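Local coordinates for COPII coat assembly protein SEC16 (Saccharomyces cerevisiae, PDB 3MZK), which helps to start assembly of the COPII coat that forms transport vesicles at the endoplasmic reticulum and selects their cargo, and also takes part in autophagy, at residues K359-H362 and A363-Q367; A295-S298 and T299-I303; L123-S126 and D127-L130; F321-I324 and G325-T329. All blocks are in the same frame, centred on the assembly; numbering follows the deposited sequence.

Interaction 1. Residues K359-H362 and A363-Q367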
ATOM      1  N   LYS B 359      22.552  13.624 -30.554  1.00 45.36           N
ATOM      2  CA  LYS B 359      22.836  15.052 -30.430  1.00 43.68           C
ATOM      3  C   LYS B 359      24.063  15.461 -31.245  1.00 51.46           C
ATOM      4  O   LYS B 359      24.072  16.516 -31.885  1.00 39.71           O
ATOM      5  CB  LYS B 359      23.035  15.442 -28.967  1.00 42.49           C
ATOM      6  CG  LYS B 359      21.782  15.351 -28.123  1.00 54.54           C
ATOM      7  CD  LYS B 359      22.012  15.971 -26.760  1.00 53.21           C
ATOM      8  CE  LYS B 359      20.824  15.771 -25.848  1.00 60.36           C
ATOM      9  NZ  LYS B 359      21.140  16.238 -24.471  1.00 78.57           N
ATOM     10  N   ILE B 360      25.100  14.628 -31.207  1.00 46.70           N
ATOM     11  CA  ILE B 360      26.312  14.880 -31.977  1.00 33.72           C
ATOM     12  C   ILE B 360      25.985  14.807 -33.461  1.00 44.31           C
ATOM     13  O   ILE B 360      26.437  15.630 -34.258  1.00 54.57           O
ATOM     14  CB  ILE B 360      27.415  13.862 -31.641  1.00 43.19           C
ATOM     15  CG1 ILE B 360      27.754  13.915 -30.150  1.00 42.82           C
ATOM     16  CG2 ILE B 360      28.663  14.116 -32.478  1.00 44.10           C
ATOM     17  CD1 ILE B 360      28.822  12.927 -29.745  1.00 43.06           C
ATOM     18  N   TYR B 361      25.187  13.812 -33.820  1.00 41.92           N
ATOM     19  CA  TYR B 361      24.707  13.655 -35.185  1.00 44.27           C
ATOM     20  C   TYR B 361      23.901  14.879 -35.606  1.00 53.37           C
ATOM     21  O   TYR B 361      23.920  15.281 -36.771  1.00 49.14           O
ATOM     22  CB  TYR B 361      23.867  12.384 -35.272  1.00 36.77           C
ATOM     23  CG  TYR B 361      22.904  12.312 -36.426  1.00 34.49           C
ATOM     24  CD1 TYR B 361      23.354  12.285 -37.736  1.00 32.14           C
ATOM     25  CD2 TYR B 361      21.537  12.233 -36.199  1.00 41.03           C
ATOM     26  CE1 TYR B 361      22.463  12.198 -38.788  1.00 44.65           C
ATOM     27  CE2 TYR B 361      20.643  12.149 -37.243  1.00 34.51           C
ATOM     28  CZ  TYR B 361      21.110  12.129 -38.531  1.00 37.80           C
ATOM     29  OH  TYR B 361      20.212  12.041 -39.559  1.00 44.58           O
ATOM     30  N   HIS B 362      23.198  15.467 -34.641  1.00 50.67           N
ATOM     31  CA  HIS B 362      22.437  16.689 -34.862  1.00 49.50           C
ATOM     32  C   HIS B 362      23.404  17.808 -35.240  1.00 49.00           C
ATOM     33  O   HIS B 362      23.236  18.466 -36.263  1.00 56.07           O
ATOM     34  CB  HIS B 362      21.644  17.045 -33.597  1.00 52.80           C
ATOM     35  CG  HIS B 362      20.762  18.248 -33.736  1.00 63.53           C
ATOM     36  ND1 HIS B 362      20.100  18.809 -32.665  1.00 57.99           N
ATOM     37  CD2 HIS B 362      20.434  18.998 -34.816  1.00 67.28           C
ATOM     38  CE1 HIS B 362      19.404  19.855 -33.077  1.00 47.39           C
ATOM     39  NE2 HIS B 362      19.590  19.992 -34.377  1.00 53.88           N
ATOM     40  N   ALA B 363      24.427  18.006 -34.414  1.00 45.62           N
ATOM     41  CA  ALA B 363      25.463  19.002 -34.689  1.00 48.85           C
ATOM     42  C   ALA B 363      26.111  18.786 -36.051  1.00 46.34           C
ATOM     43  O   ALA B 363      26.417  19.738 -36.759  1.00 60.20           O
ATOM     44  CB  ALA B 363      26.519  18.989 -33.597  1.00 47.38           C
ATOM     45  N   SER B 364      26.325  17.527 -36.408  1.00 45.69           N
ATOM     46  CA  SER B 364      26.879  17.185 -37.712  1.00 41.30           C
ATOM     47  C   SER B 364      25.953  17.658 -38.828  1.00 49.00           C
ATOM     48  O   SER B 364      26.411  18.167 -39.850  1.00 55.71           O
ATOM     49  CB  SER B 364      27.098  15.676 -37.813  1.00 40.02           C
ATOM     50  OG  SER B 364      27.846  15.335 -38.962  1.00 54.76           O
ATOM     51  N   LEU B 365      24.649  17.491 -38.626  1.00 44.97           N
ATOM     52  CA  LEU B 365      23.661  17.906 -39.618  1.00 43.61           C
ATOM     53  C   LEU B 365      23.631  19.417 -39.812  1.00 54.35           C
ATOM     54  O   LEU B 365      23.343  19.908 -40.905  1.00 60.84           O
ATOM     55  CB  LEU B 365      22.274  17.401 -39.242  1.00 37.45           C
ATOM     56  CG  LEU B 365      22.018  15.943 -39.613  1.00 45.31           C
ATOM     57  CD1 LEU B 365      20.717  15.465 -39.004  1.00 51.44           C
ATOM     58  CD2 LEU B 365      21.998  15.775 -41.119  1.00 30.99           C
ATOM     59  N   LEU B 366      23.928  20.152 -38.748  1.00 42.25           N
ATOM     60  CA  LEU B 366      24.003  21.602 -38.829  1.00 43.18           C
ATOM     61  C   LEU B 366      25.199  22.034 -39.669  1.00 47.52           C
ATOM     62  O   LEU B 366      25.108  22.978 -40.450  1.00 59.38           O
ATOM     63  CB  LEU B 366      24.083  22.210 -37.432  1.00 45.24           C
ATOM     64  CG  LEU B 366      22.799  22.085 -36.616  1.00 58.05           C
ATOM     65  CD1 LEU B 366      23.017  22.506 -35.165  1.00 62.21           C
ATOM     66  CD2 LEU B 366      21.693  22.901 -37.266  1.00 43.12           C
ATOM     67  N   GLN B 367      26.320  21.336 -39.499  1.00 49.02           N
ATOM     68  CA  GLN B 367      27.519  21.586 -40.291  1.00 55.37           C
ATOM     69  C   GLN B 367      27.232  21.474 -41.779  1.00 47.24           C
ATOM     70  O   GLN B 367      27.569  22.370 -42.547  1.00 70.50           O
ATOM     71  CB  GLN B 367      28.622  20.596 -39.919  1.00 75.10           C
ATOM     72  CG  GLN B 367      29.585  20.286 -41.063  1.00 84.44           C
ATOM     73  CD  GLN B 367      30.872  21.066 -40.960  1.00 92.05           C
ATOM     74  OE1 GLN B 367      31.430  21.217 -39.875  1.00107.70           O
ATOM     75  NE2 GLN B 367      31.348  21.574 -42.089  1.00 86.14           N
TER
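Tyr361 and Leu365 sit one turn apart on the alpha helix 356-368 of the ACE1-like helical domain, and they illustrate how an i/i+4 spacing brings two side chains together on one flank. The backbone carries the regular helical bonds: Ala363 N to Lys359 O at 3.0 Å, Ser364 N to Ile360 O, Leu365 N to Tyr361 O and Leu366 N to His362 O. Because CG of Tyr361 stands opposite its own backbone N (chi1 159°), the ring leans forward along the helix and meets the next turn. There Leu365 CD1 lies over one face in a CH-pi contact, 3.8 Å from the centroid of the Tyr361 ring and displaced toward the rim near CZ. The phenol OH is hydrogen-bonded to Asn328 O, and Ile333 of helix 330-344 packs against both residues of the pair. With a leucine in place of Tyr361, Asn328 O would probably lose this phenol partner and Leu365 CD1 the flat surface beneath it. Farther round the helix, Ser364 OG is hydrogen-bonded to Arg409 and to a polar side chain of another protein's chain. His362 meets Tyr378 edge-to-face, while its CD2 comes within 4.3 Å of Leu366 CG.

Interaction 2. Residues A295-S298 and T299-I303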
ATOM      1  N   ALA B 295       5.512   4.340 -34.341  1.00 68.70           N
ATOM      2  CA  ALA B 295       5.038   5.670 -33.967  1.00 68.05           C
ATOM      3  C   ALA B 295       4.008   5.527 -32.844  1.00 70.37           C
ATOM      4  O   ALA B 295       4.090   6.196 -31.807  1.00 59.00           O
ATOM      5  CB  ALA B 295       4.437   6.383 -35.161  1.00 64.12           C
ATOM      6  N   ALA B 296       3.042   4.640 -33.053  1.00 56.02           N
ATOM      7  CA  ALA B 296       2.057   4.348 -32.028  1.00 50.52           C
ATOM      8  C   ALA B 296       2.756   4.025 -30.716  1.00 52.84           C
ATOM      9  O   ALA B 296       2.585   4.727 -29.723  1.00 64.07           O
ATOM     10  CB  ALA B 296       1.162   3.196 -32.458  1.00 53.34           C
ATOM     11  N   ALA B 297       3.550   2.960 -30.722  1.00 58.51           N
ATOM     12  CA  ALA B 297       4.265   2.527 -29.528  1.00 56.44           C
ATOM     13  C   ALA B 297       4.907   3.698 -28.796  1.00 57.80           C
ATOM     14  O   ALA B 297       4.752   3.841 -27.588  1.00 69.38           O
ATOM     15  CB  ALA B 297       5.313   1.492 -29.891  1.00 47.66           C
ATOM     16  N   SER B 298       5.626   4.536 -29.530  1.00 49.45           N
ATOM     17  CA  SER B 298       6.306   5.685 -28.938  1.00 43.09           C
ATOM     18  C   SER B 298       5.331   6.660 -28.301  1.00 45.03           C
ATOM     19  O   SER B 298       5.636   7.272 -27.281  1.00 54.44           O
ATOM     20  CB  SER B 298       7.157   6.414 -29.983  1.00 50.98           C
ATOM     21  OG  SER B 298       8.289   5.645 -30.330  1.00 52.88           O
ATOM     22  N   THR B 299       4.163   6.814 -28.913  1.00 54.05           N
ATOM     23  CA  THR B 299       3.113   7.650 -28.336  1.00 50.51           C
ATOM     24  C   THR B 299       2.769   7.149 -26.928  1.00 53.89           C
ATOM     25  O   THR B 299       2.785   7.920 -25.966  1.00 51.18           O
ATOM     26  CB  THR B 299       1.851   7.679 -29.232  1.00 52.63           C
ATOM     27  OG1 THR B 299       2.210   8.099 -30.553  1.00 64.97           O
ATOM     28  CG2 THR B 299       0.816   8.634 -28.682  1.00 46.63           C
ATOM     29  N   LEU B 300       2.488   5.854 -26.803  1.00 49.68           N
ATOM     30  CA  LEU B 300       2.162   5.276 -25.499  1.00 49.83           C
ATOM     31  C   LEU B 300       3.289   5.453 -24.487  1.00 43.21           C
ATOM     32  O   LEU B 300       3.035   5.785 -23.332  1.00 55.05           O
ATOM     33  CB  LEU B 300       1.774   3.797 -25.615  1.00 45.34           C
ATOM     34  CG  LEU B 300       0.718   3.464 -26.675  1.00 59.03           C
ATOM     35  CD1 LEU B 300       0.086   2.110 -26.400  1.00 58.71           C
ATOM     36  CD2 LEU B 300      -0.345   4.548 -26.739  1.00 41.01           C
ATOM     37  N   PHE B 301       4.529   5.241 -24.922  1.00 49.13           N
ATOM     38  CA  PHE B 301       5.692   5.370 -24.041  1.00 53.72           C
ATOM     39  C   PHE B 301       5.853   6.799 -23.536  1.00 53.43           C
ATOM     40  O   PHE B 301       6.197   7.021 -22.370  1.00 52.74           O
ATOM     41  CB  PHE B 301       6.976   4.921 -24.752  1.00 52.47           C
ATOM     42  CG  PHE B 301       7.015   3.454 -25.072  1.00 53.84           C
ATOM     43  CD1 PHE B 301       6.312   2.541 -24.300  1.00 50.92           C
ATOM     44  CD2 PHE B 301       7.749   2.987 -26.153  1.00 48.24           C
ATOM     45  CE1 PHE B 301       6.347   1.182 -24.595  1.00 58.44           C
ATOM     46  CE2 PHE B 301       7.788   1.627 -26.456  1.00 47.89           C
ATOM     47  CZ  PHE B 301       7.087   0.724 -25.675  1.00 51.84           C
ATOM     48  N   ILE B 302       5.608   7.759 -24.423  1.00 37.49           N
ATOM     49  CA  ILE B 302       5.641   9.173 -24.064  1.00 48.38           C
ATOM     50  C   ILE B 302       4.603   9.501 -22.988  1.00 56.39           C
ATOM     51  O   ILE B 302       4.921  10.111 -21.960  1.00 48.12           O
ATOM     52  CB  ILE B 302       5.387  10.056 -25.295  1.00 58.42           C
ATOM     53  CG1 ILE B 302       6.570   9.961 -26.261  1.00 55.18           C
ATOM     54  CG2 ILE B 302       5.158  11.497 -24.882  1.00 51.47           C
ATOM     55  CD1 ILE B 302       6.268  10.462 -27.662  1.00 48.26           C
ATOM     56  N   ILE B 303       3.361   9.094 -23.226  1.00 55.37           N
ATOM     57  CA  ILE B 303       2.299   9.305 -22.250  1.00 47.59           C
ATOM     58  C   ILE B 303       2.665   8.658 -20.923  1.00 52.78           C
ATOM     59  O   ILE B 303       2.399   9.212 -19.859  1.00 50.32           O
ATOM     60  CB  ILE B 303       0.963   8.726 -22.734  1.00 38.87           C
ATOM     61  CG1 ILE B 303       0.532   9.396 -24.036  1.00 39.55           C
ATOM     62  CG2 ILE B 303      -0.108   8.908 -21.678  1.00 45.31           C
ATOM     63  CD1 ILE B 303      -0.670   8.744 -24.675  1.00 38.15           C
TER
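Ala295 and Thr299 show how a threonine inside an alpha helix, here helix 294-303 at the centre of the chain, can use its hydroxyl on the turn before it. Two donors of Thr299 grip Ala295 O: the backbone N at 3.0 Å, with a fairly straight N-H bond, and the hydroxyl OG1, also at 3.0 Å, which comes in from above the carbonyl plane. The hydroxyl reaches back because OG1 lies opposite the carbonyl carbon of its own residue (chi1 -55°). A valine in place of Thr299 would probably leave the Ala295 carbonyl with the helical N-H as its one remaining donor here. Thr299 N also makes a weak, strongly bent bond to Ala296 O, whose main donor is Leu300 N at 3.1 Å. Ala297 O is satisfied by Phe301 N, Ser298 O by Ile302 N, and the hydroxyl of Ser298 by Thr294 O. Ala296 packs on Leu288 and Trp252, and Ala297 on Thr289. Ala297 O lies over one face of the Phe301 ring, displaced toward its rim, and Ala297 CB approaches the same ring, 4.2 Å from Phe301 CE2.

Interaction 3. Residues L123-S126 and D127-L130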
ATOM      1  N   LEU B 123      -5.902  12.085 -28.750  1.00 51.59           N
ATOM      2  CA  LEU B 123      -5.880  10.792 -29.423  1.00 43.92           C
ATOM      3  C   LEU B 123      -7.141  10.567 -30.237  1.00 57.88           C
ATOM      4  O   LEU B 123      -7.083  10.104 -31.374  1.00 74.72           O
ATOM      5  CB  LEU B 123      -5.734   9.653 -28.416  1.00 45.96           C
ATOM      6  CG  LEU B 123      -4.403   9.534 -27.678  1.00 53.06           C
ATOM      7  CD1 LEU B 123      -4.451   8.408 -26.666  1.00 64.66           C
ATOM      8  CD2 LEU B 123      -3.271   9.313 -28.658  1.00 57.32           C
ATOM      9  N   TYR B 124      -8.286  10.894 -29.651  1.00 71.16           N
ATOM     10  CA  TYR B 124      -9.566  10.548 -30.256  1.00 72.51           C
ATOM     11  C   TYR B 124     -10.634  11.569 -29.910  1.00 74.53           C
ATOM     12  O   TYR B 124     -10.950  11.774 -28.736  1.00 80.89           O
ATOM     13  CB  TYR B 124      -9.993   9.163 -29.773  1.00 70.33           C
ATOM     14  CG  TYR B 124     -11.240   8.617 -30.421  1.00 80.10           C
ATOM     15  CD1 TYR B 124     -11.206   8.083 -31.705  1.00 73.55           C
ATOM     16  CD2 TYR B 124     -12.449   8.604 -29.735  1.00 93.42           C
ATOM     17  CE1 TYR B 124     -12.348   7.567 -32.293  1.00 86.63           C
ATOM     18  CE2 TYR B 124     -13.598   8.091 -30.313  1.00 90.87           C
ATOM     19  CZ  TYR B 124     -13.542   7.575 -31.590  1.00 97.24           C
ATOM     20  OH  TYR B 124     -14.685   7.066 -32.161  1.00108.53           O
ATOM     21  N   ASN B 125     -11.184  12.215 -30.932  1.00 77.03           N
ATOM     22  CA  ASN B 125     -12.269  13.164 -30.730  1.00 73.39           C
ATOM     23  C   ASN B 125     -13.545  12.440 -30.345  1.00 72.31           C
ATOM     24  O   ASN B 125     -14.122  11.716 -31.152  1.00 72.73           O
ATOM     25  CB  ASN B 125     -12.521  13.983 -31.988  1.00 83.83           C
ATOM     26  CG  ASN B 125     -13.700  14.919 -31.835  1.00 96.10           C
ATOM     27  OD1 ASN B 125     -13.941  15.445 -30.749  1.00 94.68           O
ATOM     28  ND2 ASN B 125     -14.453  15.120 -32.914  1.00 96.12           N
ATOM     29  N   SER B 126     -13.986  12.638 -29.110  1.00 81.46           N
ATOM     30  CA  SER B 126     -15.145  11.915 -28.599  1.00 84.72           C
ATOM     31  C   SER B 126     -16.456  12.633 -28.900  1.00 81.11           C
ATOM     32  O   SER B 126     -17.532  12.108 -28.631  1.00 86.52           O
ATOM     33  CB  SER B 126     -15.008  11.671 -27.091  1.00 86.51           C
ATOM     34  OG  SER B 126     -14.982  12.890 -26.371  1.00 89.37           O
ATOM     35  N   ASP B 127     -16.355  13.830 -29.469  1.00 82.39           N
ATOM     36  CA  ASP B 127     -17.529  14.648 -29.757  1.00 91.88           C
ATOM     37  C   ASP B 127     -18.495  13.971 -30.729  1.00 94.03           C
ATOM     38  O   ASP B 127     -19.703  14.212 -30.689  1.00 95.23           O
ATOM     39  CB  ASP B 127     -17.109  16.022 -30.287  1.00104.32           C
ATOM     40  CG  ASP B 127     -16.264  16.795 -29.291  1.00113.40           C
ATOM     41  OD1 ASP B 127     -16.193  16.373 -28.114  1.00102.68           O
ATOM     42  OD2 ASP B 127     -15.676  17.827 -29.682  1.00120.79           O
ATOM     43  N   GLU B 128     -17.955  13.123 -31.598  1.00 93.00           N
ATOM     44  CA  GLU B 128     -18.774  12.347 -32.518  1.00 97.90           C
ATOM     45  C   GLU B 128     -19.781  11.510 -31.737  1.00 96.93           C
ATOM     46  O   GLU B 128     -20.937  11.368 -32.140  1.00 97.29           O
ATOM     47  CB  GLU B 128     -17.886  11.437 -33.364  1.00122.51           C
ATOM     48  CG  GLU B 128     -16.707  12.154 -34.009  1.00139.66           C
ATOM     49  CD  GLU B 128     -15.680  11.198 -34.589  1.00144.46           C
ATOM     50  OE1 GLU B 128     -15.734   9.992 -34.266  1.00142.91           O
ATOM     51  OE2 GLU B 128     -14.820  11.655 -35.370  1.00145.62           O
ATOM     52  N   LEU B 129     -19.329  10.969 -30.606  1.00 80.80           N
ATOM     53  CA  LEU B 129     -20.147  10.095 -29.768  1.00 71.99           C
ATOM     54  C   LEU B 129     -21.217  10.833 -28.965  1.00 90.22           C
ATOM     55  O   LEU B 129     -22.268  10.269 -28.668  1.00104.39           O
ATOM     56  CB  LEU B 129     -19.259   9.299 -28.812  1.00 72.52           C
ATOM     57  CG  LEU B 129     -18.284   8.289 -29.419  1.00 75.10           C
ATOM     58  CD1 LEU B 129     -17.233   7.893 -28.396  1.00 66.16           C
ATOM     59  CD2 LEU B 129     -19.020   7.064 -29.942  1.00 72.23           C
ATOM     60  N   LEU B 130     -20.943  12.081 -28.597  1.00 92.95           N
ATOM     61  CA  LEU B 130     -21.901  12.878 -27.835  1.00 87.18           C
ATOM     62  C   LEU B 130     -23.193  13.065 -28.616  1.00 97.79           C
ATOM     63  O   LEU B 130     -24.281  13.117 -28.038  1.00102.00           O
ATOM     64  CB  LEU B 130     -21.312  14.241 -27.475  1.00 83.64           C
ATOM     65  CG  LEU B 130     -20.072  14.223 -26.583  1.00 86.90           C
ATOM     66  CD1 LEU B 130     -19.531  15.635 -26.393  1.00 90.75           C
ATOM     67  CD2 LEU B 130     -20.380  13.566 -25.244  1.00 72.51           C
TER
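Tyr124 and Asn125 take extended backbone angles as the chain leaves helix 116-123, and Ser126 then turns it into helix 127-134 so that Ser126 O accepts from Leu129 N at 2.9 Å and weakly from Leu130 N. Asn125 reaches forward with its side chain: CG stands opposite the backbone N (chi1 176°), and OD1 accepts from Asp127 N at 3.2 Å. The N-H points quite straight at the oxygen, yet approaches from well above the amide plane and not along a lone pair. The Asp127 side chain passes the Asn125 amide with its carboxylate turned 84° against it. Glu128, its chain extended, reaches back along the loop, its CG 3.9 Å from Asn125 ND2 and its OE1 3.8 Å from Tyr124 OH, a loose approach with carboxylate and ring steeply inclined. Leu129 CD1 touches the edge of the Tyr124 ring, 4.1 Å from CE2. Both Tyr124 and Leu129 also pack on Gln162 of the second subunit, while Tyr124 rests on helix 252-261. Two acidic residues in a first helical turn would probably be favoured by the helix dipole. The bond from Asp127 N back to Asn125 OD1, two residues earlier, is the Asx turn that caps the start of helix 127-134 after the break from helix 116-123.

Interaction 4. Residues F321-I324 and G325-T329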
ATOM      1  N   PHE B 321      12.932   1.315 -25.850  1.00 41.82           N
ATOM      2  CA  PHE B 321      12.518   2.672 -26.187  1.00 33.74           C
ATOM      3  C   PHE B 321      13.765   3.519 -26.355  1.00 52.12           C
ATOM      4  O   PHE B 321      14.197   4.189 -25.416  1.00 48.44           O
ATOM      5  CB  PHE B 321      11.637   3.274 -25.096  1.00 40.00           C
ATOM      6  CG  PHE B 321      10.974   4.567 -25.491  1.00 46.17           C
ATOM      7  CD1 PHE B 321      10.609   5.502 -24.524  1.00 50.11           C
ATOM      8  CD2 PHE B 321      10.694   4.838 -26.823  1.00 36.16           C
ATOM      9  CE1 PHE B 321       9.991   6.693 -24.882  1.00 41.19           C
ATOM     10  CE2 PHE B 321      10.080   6.026 -27.194  1.00 35.63           C
ATOM     11  CZ  PHE B 321       9.728   6.957 -26.227  1.00 39.09           C
ATOM     12  N   GLU B 322      14.327   3.484 -27.562  1.00 67.42           N
ATOM     13  CA  GLU B 322      15.629   4.080 -27.862  1.00 63.88           C
ATOM     14  C   GLU B 322      15.482   5.514 -28.372  1.00 61.64           C
ATOM     15  O   GLU B 322      16.302   6.382 -28.063  1.00 53.87           O
ATOM     16  CB  GLU B 322      16.357   3.211 -28.897  1.00 72.76           C
ATOM     17  CG  GLU B 322      17.851   3.463 -29.054  1.00100.04           C
ATOM     18  CD  GLU B 322      18.496   2.544 -30.095  1.00107.71           C
ATOM     19  OE1 GLU B 322      17.780   1.703 -30.682  1.00 97.78           O
ATOM     20  OE2 GLU B 322      19.720   2.665 -30.328  1.00107.54           O
ATOM     21  N   SER B 323      14.422   5.759 -29.139  1.00 58.95           N
ATOM     22  CA  SER B 323      14.161   7.077 -29.710  1.00 38.18           C
ATOM     23  C   SER B 323      12.717   7.209 -30.185  1.00 37.87           C
ATOM     24  O   SER B 323      12.070   6.223 -30.537  1.00 50.67           O
ATOM     25  CB  SER B 323      15.076   7.314 -30.898  1.00 39.75           C
ATOM     26  OG  SER B 323      14.788   6.369 -31.914  1.00 38.97           O
ATOM     27  N   ILE B 324      12.223   8.438 -30.215  1.00 40.76           N
ATOM     28  CA  ILE B 324      10.884   8.706 -30.724  1.00 54.62           C
ATOM     29  C   ILE B 324      10.919   8.760 -32.255  1.00 54.80           C
ATOM     30  O   ILE B 324      11.423   9.717 -32.841  1.00 52.71           O
ATOM     31  CB  ILE B 324      10.311  10.011 -30.120  1.00 49.99           C
ATOM     32  CG1 ILE B 324      10.427   9.969 -28.593  1.00 47.28           C
ATOM     33  CG2 ILE B 324       8.865  10.220 -30.542  1.00 41.24           C
ATOM     34  CD1 ILE B 324       9.970  11.220 -27.912  1.00 53.39           C
ATOM     35  N   GLY B 325      10.397   7.716 -32.895  1.00 34.60           N
ATOM     36  CA  GLY B 325      10.560   7.559 -34.328  1.00 41.81           C
ATOM     37  C   GLY B 325      11.989   7.167 -34.693  1.00 54.79           C
ATOM     38  O   GLY B 325      12.888   7.183 -33.841  1.00 45.19           O
ATOM     39  N   ASN B 326      12.202   6.811 -35.959  1.00 46.57           N
ATOM     40  CA  ASN B 326      13.535   6.430 -36.421  1.00 43.28           C
ATOM     41  C   ASN B 326      14.582   7.472 -36.075  1.00 36.65           C
ATOM     42  O   ASN B 326      14.461   8.648 -36.448  1.00 35.16           O
ATOM     43  CB  ASN B 326      13.557   6.171 -37.926  1.00 49.41           C
ATOM     44  CG  ASN B 326      14.928   5.751 -38.417  1.00 47.15           C
ATOM     45  OD1 ASN B 326      15.826   6.581 -38.570  1.00 54.14           O
ATOM     46  ND2 ASN B 326      15.099   4.459 -38.663  1.00 42.48           N
ATOM     47  N   MET B 327      15.620   7.021 -35.381  1.00 31.44           N
ATOM     48  CA  MET B 327      16.640   7.906 -34.833  1.00 41.67           C
ATOM     49  C   MET B 327      17.272   8.881 -35.838  1.00 38.67           C
ATOM     50  O   MET B 327      17.757   9.942 -35.444  1.00 41.97           O
ATOM     51  CB  MET B 327      17.709   7.082 -34.116  1.00 40.30           C
ATOM     52  CG  MET B 327      18.719   7.907 -33.354  1.00 59.07           C
ATOM     53  SD  MET B 327      19.351   7.035 -31.915  1.00 66.60           S
ATOM     54  CE  MET B 327      19.189   5.336 -32.447  1.00137.46           C
ATOM     55  N   ASN B 328      17.243   8.545 -37.127  1.00 32.14           N
ATOM     56  CA  ASN B 328      17.850   9.403 -38.149  1.00 42.58           C
ATOM     57  C   ASN B 328      16.982  10.583 -38.595  1.00 47.90           C
ATOM     58  O   ASN B 328      17.487  11.582 -39.115  1.00 46.34           O
ATOM     59  CB  ASN B 328      18.274   8.578 -39.366  1.00 45.73           C
ATOM     60  CG  ASN B 328      19.725   8.143 -39.297  1.00 53.26           C
ATOM     61  OD1 ASN B 328      20.578   8.875 -38.789  1.00 55.60           O
ATOM     62  ND2 ASN B 328      20.016   6.950 -39.808  1.00 45.05           N
ATOM     63  N   THR B 329      15.676  10.465 -38.393  1.00 37.29           N
ATOM     64  CA  THR B 329      14.745  11.496 -38.833  1.00 39.56           C
ATOM     65  C   THR B 329      14.926  12.793 -38.037  1.00 44.99           C
ATOM     66  O   THR B 329      15.246  12.760 -36.846  1.00 43.34           O
ATOM     67  CB  THR B 329      13.290  11.003 -38.723  1.00 40.67           C
ATOM     68  OG1 THR B 329      12.913  10.897 -37.343  1.00 56.09           O
ATOM     69  CG2 THR B 329      13.134   9.638 -39.397  1.00 34.82           C
TER
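Ser323 and Gly325 are joined by a side-chain to backbone hydrogen bond, the one such bond linking residues 321-324 with 325-329. Ser323 OG donates to Gly325 O over 2.8 Å, nearly in line with the carbonyl. With chi1 at 63°, the hydroxyl lies between its own backbone N and carbonyl carbon, and from there it reaches across the bend. Gly325 has a positive phi of 72°; a CB at this point would run into Ile324 O, which suits a residue without a side chain.

The remaining hydrogen bonds build the approach to helix 330-344. Asn326 to Thr329 form a type I beta turn in which Asn326 O accepts twice from Thr329, from its N and its OG1, each at 2.9 Å. Asn326 OD1 adds an Asx turn by accepting from Asn328 N at 2.8 Å. Thr329 is the N-cap, its OG1 also bonded to Ser332 N. Asn328 ND2 is hydrogen-bonded to an acidic side chain of another protein's chain.

Packing is confined to a few looser approaches. Met327 CE comes 3.5 Å from Glu322 OE2, the two side chains crossing at about a right angle, and Met327 CB lies 3.7 Å from Ser323 OG.

This connection lies between helices 294-303 and 330-344. With its N bonded to Asp336, Ile324 is set between Ile302 of the former helix and Trp335 and Tyr339 of the latter.

In the fold
Interactions 1 and 2 are buried alpha-helical turns, interaction 4 is a partly buried connection, and interaction 3 is a surface loop with the first turn of the helix it enters. Their chemistry follows: regular backbone bonds with apolar or ring packing inside the helices, plus one threonine hydroxyl bonded back to the helix, and side-chain capping where a helix begins, at Asn125 in interaction 3 and Thr329 in interaction 4. Interaction 4 joins the two helical contacts, through Ile324 against Ile302 and Phe321 against Phe301 on one side, and Asn328 O with Tyr361 on the other. Leu123, at the end of helix 116-123, packs on Thr299 and Ile303 of interaction 2; the centres of interactions 3 and 1 lie about 41 Å apart, across the chain's centre.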